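Local atomic coordinates of protease Do-like 2, chloroplastic (Arabidopsis thaliana, PDB entry 4FLN), a protein that cleaves proteins as a chloroplast serine protease, making the primary cut in the photodamaged D1 protein of plant photosystem II. Residues T88-V93 against D122-S127; G278-R283 against G297-S302. All blocks are in the same frame, centred on the assembly; numbering follows the deposited sequence.

Contact 1 (88-93 with 122-127) and contact 2 (278-283 with 297-302) are both buried, but they belong to different domains on opposite sides of the chain's centre, about 37 Å apart between centres. Contact 1 lies in the protease domain, in the barrel that probably supplies two members of the charge relay system, and much of it is polar: one carboxylate held by backbone and side-chain donors. Contact 2 joins two neighbouring strands of the first PDZ domain, where backbone bonds and branched aliphatic side chains do the work. No other subunit touches contact 1, whereas contact 2 borders a second subunit and a bound peptide.

Contact 1. Residues T88-V93 against D122-S127; sequences TNAHCV and DIALLS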
ATOM      1  N   THR B  88     -21.034 -29.345 -16.410  1.00 46.98           N
ATOM      2  CA  THR B  88     -20.085 -28.278 -16.108  1.00 44.61           C
ATOM      3  C   THR B  88     -20.568 -27.359 -14.994  1.00 39.46           C
ATOM      4  O   THR B  88     -21.622 -27.573 -14.419  1.00 42.29           O
ATOM      5  CB  THR B  88     -19.742 -27.442 -17.358  1.00 48.55           C
ATOM      6  OG1 THR B  88     -18.585 -26.643 -17.087  1.00 61.67           O
ATOM      7  CG2 THR B  88     -20.901 -26.533 -17.744  1.00 40.66           C
ATOM      8  N   ASN B  89     -19.775 -26.347 -14.669  1.00 42.70           N
ATOM      9  CA  ASN B  89     -20.225 -25.325 -13.742  1.00 48.68           C
ATOM     10  C   ASN B  89     -21.086 -24.326 -14.489  1.00 58.66           C
ATOM     11  O   ASN B  89     -20.889 -24.100 -15.681  1.00 58.01           O
ATOM     12  CB  ASN B  89     -19.049 -24.610 -13.090  1.00 48.63           C
ATOM     13  CG  ASN B  89     -18.378 -25.450 -12.043  1.00 59.30           C
ATOM     14  OD1 ASN B  89     -17.168 -25.671 -12.085  1.00 76.54           O
ATOM     15  ND2 ASN B  89     -19.159 -25.941 -11.098  1.00 56.03           N
ATOM     16  N   ALA B  90     -22.051 -23.729 -13.804  1.00 52.87           N
ATOM     17  CA  ALA B  90     -22.904 -22.775 -14.475  1.00 44.88           C
ATOM     18  C   ALA B  90     -22.114 -21.507 -14.793  1.00 46.35           C
ATOM     19  O   ALA B  90     -22.321 -20.882 -15.826  1.00 49.14           O
ATOM     20  CB  ALA B  90     -24.112 -22.480 -13.643  1.00 34.73           C
ATOM     21  N   HIS B  91     -21.182 -21.149 -13.917  1.00 50.94           N
ATOM     22  CA  HIS B  91     -20.399 -19.931 -14.106  1.00 48.54           C
ATOM     23  C   HIS B  91     -19.505 -20.012 -15.346  1.00 52.74           C
ATOM     24  O   HIS B  91     -19.127 -18.987 -15.915  1.00 61.29           O
ATOM     25  CB  HIS B  91     -19.609 -19.553 -12.843  1.00 37.93           C
ATOM     26  CG  HIS B  91     -18.281 -20.241 -12.713  1.00 59.29           C
ATOM     27  ND1 HIS B  91     -18.007 -21.151 -11.714  1.00 60.28           N
ATOM     28  CD2 HIS B  91     -17.142 -20.130 -13.440  1.00 63.16           C
ATOM     29  CE1 HIS B  91     -16.763 -21.576 -11.837  1.00 58.35           C
ATOM     30  NE2 HIS B  91     -16.214 -20.969 -12.873  1.00 57.92           N
ATOM     31  N   CYS B  92     -19.190 -21.223 -15.786  1.00 45.33           N
ATOM     32  CA  CYS B  92     -18.445 -21.388 -17.035  1.00 51.21           C
ATOM     33  C   CYS B  92     -19.238 -20.869 -18.242  1.00 55.14           C
ATOM     34  O   CYS B  92     -18.693 -20.166 -19.082  1.00 62.86           O
ATOM     35  CB  CYS B  92     -18.029 -22.854 -17.259  1.00 40.02           C
ATOM     36  SG  CYS B  92     -16.960 -23.538 -15.977  1.00 81.22           S
ATOM     37  N   VAL B  93     -20.511 -21.248 -18.326  1.00 51.27           N
ATOM     38  CA  VAL B  93     -21.382 -20.875 -19.436  1.00 49.94           C
ATOM     39  C   VAL B  93     -22.271 -19.676 -19.127  1.00 53.21           C
ATOM     40  O   VAL B  93     -23.156 -19.336 -19.904  1.00 57.07           O
ATOM     41  CB  VAL B  93     -22.279 -22.038 -19.859  1.00 63.04           C
ATOM     42  CG1 VAL B  93     -21.448 -23.154 -20.464  1.00 66.77           C
ATOM     43  CG2 VAL B  93     -23.092 -22.532 -18.672  1.00 66.73           C
ATOM     44  N   ASP B 122     -24.407 -24.138  -8.802  1.00 50.31           N
ATOM     45  CA  ASP B 122     -23.395 -23.936  -9.849  1.00 50.68           C
ATOM     46  C   ASP B 122     -23.146 -25.128 -10.779  1.00 51.34           C
ATOM     47  O   ASP B 122     -22.019 -25.597 -10.938  1.00 50.20           O
ATOM     48  CB  ASP B 122     -22.074 -23.407  -9.283  1.00 56.89           C
ATOM     49  CG  ASP B 122     -21.156 -22.855 -10.372  1.00 69.84           C
ATOM     50  OD1 ASP B 122     -21.664 -22.458 -11.444  1.00 68.45           O
ATOM     51  OD2 ASP B 122     -19.927 -22.820 -10.157  1.00 75.96           O
ATOM     52  N   ILE B 123     -24.211 -25.604 -11.401  1.00 48.29           N
ATOM     53  CA  ILE B 123     -24.115 -26.719 -12.324  1.00 49.08           C
ATOM     54  C   ILE B 123     -24.791 -26.348 -13.638  1.00 48.80           C
ATOM     55  O   ILE B 123     -25.773 -25.604 -13.659  1.00 46.79           O
ATOM     56  CB  ILE B 123     -24.768 -27.998 -11.728  1.00 60.49           C
ATOM     57  CG1 ILE B 123     -23.983 -28.483 -10.511  1.00 53.96           C
ATOM     58  CG2 ILE B 123     -24.862 -29.110 -12.767  1.00 57.00           C
ATOM     59  CD1 ILE B 123     -24.625 -29.656  -9.818  1.00 59.68           C
ATOM     60  N   ALA B 124     -24.252 -26.847 -14.742  1.00 48.34           N
ATOM     61  CA  ALA B 124     -24.907 -26.662 -16.023  1.00 56.32           C
ATOM     62  C   ALA B 124     -24.726 -27.904 -16.865  1.00 54.51           C
ATOM     63  O   ALA B 124     -23.695 -28.574 -16.794  1.00 58.33           O
ATOM     64  CB  ALA B 124     -24.380 -25.435 -16.739  1.00 30.59           C
ATOM     65  N   LEU B 125     -25.756 -28.223 -17.639  1.00 46.94           N
ATOM     66  CA  LEU B 125     -25.703 -29.340 -18.551  1.00 51.88           C
ATOM     67  C   LEU B 125     -25.564 -28.763 -19.944  1.00 56.62           C
ATOM     68  O   LEU B 125     -26.096 -27.691 -20.225  1.00 67.76           O
ATOM     69  CB  LEU B 125     -26.975 -30.166 -18.434  1.00 61.52           C
ATOM     70  CG  LEU B 125     -26.778 -31.671 -18.274  1.00 69.87           C
ATOM     71  CD1 LEU B 125     -25.683 -31.951 -17.267  1.00 66.42           C
ATOM     72  CD2 LEU B 125     -28.083 -32.328 -17.851  1.00 70.13           C
ATOM     73  N   LEU B 126     -24.825 -29.448 -20.807  1.00 49.53           N
ATOM     74  CA  LEU B 126     -24.703 -29.013 -22.191  1.00 54.49           C
ATOM     75  C   LEU B 126     -24.988 -30.173 -23.138  1.00 61.88           C
ATOM     76  O   LEU B 126     -24.700 -31.339 -22.825  1.00 53.28           O
ATOM     77  CB  LEU B 126     -23.305 -28.460 -22.474  1.00 52.97           C
ATOM     78  CG  LEU B 126     -22.683 -27.371 -21.605  1.00 46.17           C
ATOM     79  CD1 LEU B 126     -21.240 -27.175 -22.024  1.00 45.34           C
ATOM     80  CD2 LEU B 126     -23.440 -26.068 -21.715  1.00 50.35           C
ATOM     81  N   SER B 127     -25.550 -29.845 -24.297  1.00 71.25           N
ATOM     82  CA  SER B 127     -25.745 -30.827 -25.363  1.00 78.95           C
ATOM     83  C   SER B 127     -24.790 -30.473 -26.490  1.00 71.48           C
ATOM     84  O   SER B 127     -24.389 -29.315 -26.624  1.00 63.06           O
ATOM     85  CB  SER B 127     -27.193 -30.827 -25.870  1.00 81.40           C
ATOM     86  OG  SER B 127     -27.521 -29.601 -26.504  1.00 80.63           O
TER
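The imidazole edge of His-91 meets the carboxylate of Asp-122, ND1 donating to OD2 over 3.0 Å. OD2 accepts through its syn lone pair but is tilted from the ring plane, and the two planes are 28° apart. A chi1 of 85° brings the ring of His-91 over to the acid, and chi2 then presents ND1. The amide plane of Asn-89 is turned only 19° from that of the carboxylate, yet its ND2 is bonded to the backbone O of Asp-122 at 2.9 Å, a nearly straight bond. The other carboxylate oxygen, OD1, takes the backbone N of His-91 at 2.8 Å, and the N of Ala-90 adds a weak bond, so several donors fix the rotation of the acid. An alanine in place of Asp-122 would probably leave His-91 ND1 without its acceptor and the imidazole freer to turn. Both residues probably belong to the charge relay system, as in related serine proteases, and its likely third member, Ser-200, touches Asn-89 and His-91.

Beside this polar end, Thr-88 and Ala-124 form an antiparallel hydrogen-bonded pair. The CB of Ala-124 packs against CG2 of Val-93 at 3.7 Å, while CG1 of Val-93 meets CD2 of Leu-126 tip to tip. The Thr-88 bridge joins the end of strand 85-88 to strand 123-129 within the six-stranded barrel, with the short helix 90-93 following directly; strand 110-118 lies on the other side of strand 123-129, and helix 233-246 packs on Ile-123 and Leu-125.

Contact 2. Residues G278-R283 against G297-S302; sequences GVLVRR and GDVIVS
Val-279 and Ile-300 face each other as an antiparallel hydrogen-bonded pair, the N of Val-279 donating to O of Ile-300 at 3.2 Å and the return bond being weak. Farther along, the N of Val-281 reaches O of Asp-298 at 2.7 Å, almost in line with the carbonyl, and the N of Gly-297 donates to O of Val-281 at 3.0 Å. The pairing therefore extends past strand 299-302 into the preceding turn. Between the bonded pairs, Leu-280 and Val-299 form a non-hydrogen-bonded pair.

Apolar contacts divide between two faces. On one, the side chains of Val-279 and Ile-300 run alongside one another in the same direction, while CG2 of Val-281 comes across Ile-300 at about a right angle, 3.8 Å from its CG2. On the other, CG of Leu-280 is anti to the backbone N (chi1 -177°), and CD1 reaches over Gly-297 and Asp-298 to within 4.1 Å of CG2 of Val-299. The backbone angles of Gly-278, beside Val-299, suit glycine.

Charged groups sit at the margins. The bent chain of Arg-282 brings its guanidinium edge beside Gly-297, NH2 being 3.6 Å from the Gly-297 N. Its side chain also packs on an acidic side chain of the bound peptide and on Asn-472 of the second subunit, while the carboxylate of Asp-298 forms a salt bridge with Arg-343.

Two residues, Arg-282 and Arg-283, stand opposite the single Leu-258 of strand 257-261 in a classic beta bulge. Strands 279-284 and 299-303 are adjacent in the antiparallel sheet, and helix 265-271 packs through Leu-271 on Leu-280 and Val-299, in keeping with the PDZ fold, a partly opened antiparallel barrel capped by two helices.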
ATOM      1  N   GLY B 278     -32.684 -29.565  20.028  1.00 37.76           N
ATOM      2  CA  GLY B 278     -33.492 -28.454  19.587  1.00 37.76           C
ATOM      3  C   GLY B 278     -32.807 -27.138  19.325  1.00 41.25           C
ATOM      4  O   GLY B 278     -31.846 -26.747  19.984  1.00 45.82           O
ATOM      5  N   VAL B 279     -33.357 -26.432  18.354  1.00 40.34           N
ATOM      6  CA  VAL B 279     -32.934 -25.089  18.040  1.00 35.12           C
ATOM      7  C   VAL B 279     -34.173 -24.192  18.136  1.00 38.88           C
ATOM      8  O   VAL B 279     -35.274 -24.612  17.784  1.00 47.10           O
ATOM      9  CB  VAL B 279     -32.292 -25.053  16.643  1.00 29.92           C
ATOM     10  CG1 VAL B 279     -31.015 -25.845  16.660  1.00 25.54           C
ATOM     11  CG2 VAL B 279     -33.221 -25.648  15.612  1.00 34.96           C
ATOM     12  N   LEU B 280     -33.997 -22.977  18.652  1.00 39.94           N
ATOM     13  CA  LEU B 280     -35.107 -22.040  18.851  1.00 38.73           C
ATOM     14  C   LEU B 280     -35.430 -21.228  17.589  1.00 41.43           C
ATOM     15  O   LEU B 280     -34.534 -20.716  16.922  1.00 35.63           O
ATOM     16  CB  LEU B 280     -34.797 -21.104  20.015  1.00 23.45           C
ATOM     17  CG  LEU B 280     -35.831 -20.070  20.472  1.00 32.36           C
ATOM     18  CD1 LEU B 280     -37.158 -20.713  20.846  1.00 35.72           C
ATOM     19  CD2 LEU B 280     -35.287 -19.272  21.654  1.00 27.11           C
ATOM     20  N   VAL B 281     -36.715 -21.114  17.264  1.00 35.97           N
ATOM     21  CA  VAL B 281     -37.108 -20.361  16.094  1.00 35.29           C
ATOM     22  C   VAL B 281     -37.217 -18.894  16.464  1.00 44.16           C
ATOM     23  O   VAL B 281     -38.056 -18.502  17.274  1.00 52.54           O
ATOM     24  CB  VAL B 281     -38.471 -20.836  15.585  1.00 36.56           C
ATOM     25  CG1 VAL B 281     -38.942 -19.963  14.414  1.00 32.16           C
ATOM     26  CG2 VAL B 281     -38.385 -22.287  15.191  1.00 28.70           C
ATOM     27  N   ARG B 282     -36.315 -18.102  15.899  1.00 48.27           N
ATOM     28  CA  ARG B 282     -36.254 -16.660  16.125  1.00 47.89           C
ATOM     29  C   ARG B 282     -37.100 -15.814  15.175  1.00 53.16           C
ATOM     30  O   ARG B 282     -37.651 -14.791  15.562  1.00 48.39           O
ATOM     31  CB  ARG B 282     -34.798 -16.195  16.145  1.00 43.02           C
ATOM     32  CG  ARG B 282     -33.996 -16.791  17.301  1.00 46.69           C
ATOM     33  CD  ARG B 282     -34.415 -16.207  18.651  1.00 46.43           C
ATOM     34  NE  ARG B 282     -35.711 -16.705  19.088  1.00 56.99           N
ATOM     35  CZ  ARG B 282     -36.533 -16.048  19.898  1.00 58.18           C
ATOM     36  NH1 ARG B 282     -36.194 -14.854  20.355  1.00 48.42           N
ATOM     37  NH2 ARG B 282     -37.697 -16.583  20.243  1.00 67.96           N
ATOM     38  N   ARG B 283     -37.154 -16.229  13.915  1.00 54.05           N
ATOM     39  CA  ARG B 283     -37.885 -15.492  12.897  1.00 48.74           C
ATOM     40  C   ARG B 283     -38.317 -16.445  11.788  1.00 46.74           C
ATOM     41  O   ARG B 283     -37.682 -17.477  11.564  1.00 48.57           O
ATOM     42  CB  ARG B 283     -37.021 -14.368  12.314  1.00 50.17           C
ATOM     43  CG  ARG B 283     -37.672 -13.003  12.342  1.00 72.35           C
ATOM     44  CD  ARG B 283     -37.235 -12.199  13.562  1.00 90.64           C
ATOM     45  NE  ARG B 283     -38.361 -11.624  14.304  1.00 94.44           N
ATOM     46  CZ  ARG B 283     -38.828 -10.390  14.138  1.00 90.88           C
ATOM     47  NH1 ARG B 283     -38.283  -9.577  13.239  1.00 82.39           N
ATOM     48  NH2 ARG B 283     -39.849  -9.970  14.873  1.00 93.92           N
ATOM     49  N   GLY B 297     -40.380 -18.759  19.134  1.00 43.43           N
ATOM     50  CA  GLY B 297     -40.501 -19.420  20.419  1.00 45.91           C
ATOM     51  C   GLY B 297     -40.701 -20.918  20.283  1.00 52.34           C
ATOM     52  O   GLY B 297     -40.649 -21.657  21.267  1.00 60.51           O
ATOM     53  N   ASP B 298     -40.939 -21.366  19.054  1.00 44.16           N
ATOM     54  CA  ASP B 298     -40.967 -22.791  18.760  1.00 43.44           C
ATOM     55  C   ASP B 298     -39.555 -23.375  18.792  1.00 47.72           C
ATOM     56  O   ASP B 298     -38.590 -22.759  18.328  1.00 52.85           O
ATOM     57  CB  ASP B 298     -41.609 -23.045  17.394  1.00 45.95           C
ATOM     58  CG  ASP B 298     -43.116 -22.832  17.406  1.00 60.64           C
ATOM     59  OD1 ASP B 298     -43.654 -22.387  18.446  1.00 61.26           O
ATOM     60  OD2 ASP B 298     -43.763 -23.105  16.368  1.00 63.05           O
ATOM     61  N   VAL B 299     -39.430 -24.568  19.349  1.00 37.43           N
ATOM     62  CA  VAL B 299     -38.152 -25.238  19.334  1.00 34.28           C
ATOM     63  C   VAL B 299     -38.268 -26.424  18.415  1.00 36.10           C
ATOM     64  O   VAL B 299     -38.918 -27.398  18.769  1.00 48.30           O
ATOM     65  CB  VAL B 299     -37.804 -25.769  20.720  1.00 42.61           C
ATOM     66  CG1 VAL B 299     -36.453 -26.491  20.684  1.00 36.21           C
ATOM     67  CG2 VAL B 299     -37.813 -24.627  21.745  1.00 40.59           C
ATOM     68  N   ILE B 300     -37.652 -26.377  17.238  1.00 34.11           N
ATOM     69  CA  ILE B 300     -37.743 -27.570  16.417  1.00 39.86           C
ATOM     70  C   ILE B 300     -36.864 -28.652  17.042  1.00 45.27           C
ATOM     71  O   ILE B 300     -35.737 -28.405  17.476  1.00 40.57           O
ATOM     72  CB  ILE B 300     -37.501 -27.393  14.869  1.00 54.31           C
ATOM     73  CG1 ILE B 300     -36.188 -28.031  14.446  1.00 58.68           C
ATOM     74  CG2 ILE B 300     -37.685 -25.947  14.357  1.00 25.27           C
ATOM     75  CD1 ILE B 300     -36.366 -28.994  13.309  1.00 65.16           C
ATOM     76  N   VAL B 301     -37.427 -29.848  17.089  1.00 47.78           N
ATOM     77  CA  VAL B 301     -36.904 -30.969  17.851  1.00 49.34           C
ATOM     78  C   VAL B 301     -36.554 -32.146  16.919  1.00 52.96           C
ATOM     79  O   VAL B 301     -35.479 -32.734  17.009  1.00 56.10           O
ATOM     80  CB  VAL B 301     -37.851 -31.338  19.012  1.00 48.09           C
ATOM     81  CG1 VAL B 301     -37.990 -32.833  19.142  1.00 53.16           C
ATOM     82  CG2 VAL B 301     -37.345 -30.699  20.314  1.00 38.94           C
ATOM     83  N   SER B 302     -37.504 -32.555  16.094  1.00 48.15           N
ATOM     84  CA  SER B 302     -37.216 -33.547  15.071  1.00 42.24           C
ATOM     85  C   SER B 302     -37.491 -32.997  13.676  1.00 46.06           C
ATOM     86  O   SER B 302     -38.188 -32.000  13.517  1.00 47.97           O
ATOM     87  CB  SER B 302     -38.046 -34.807  15.304  1.00 39.55           C
ATOM     88  OG  SER B 302     -39.413 -34.487  15.516  1.00 40.43           O
TER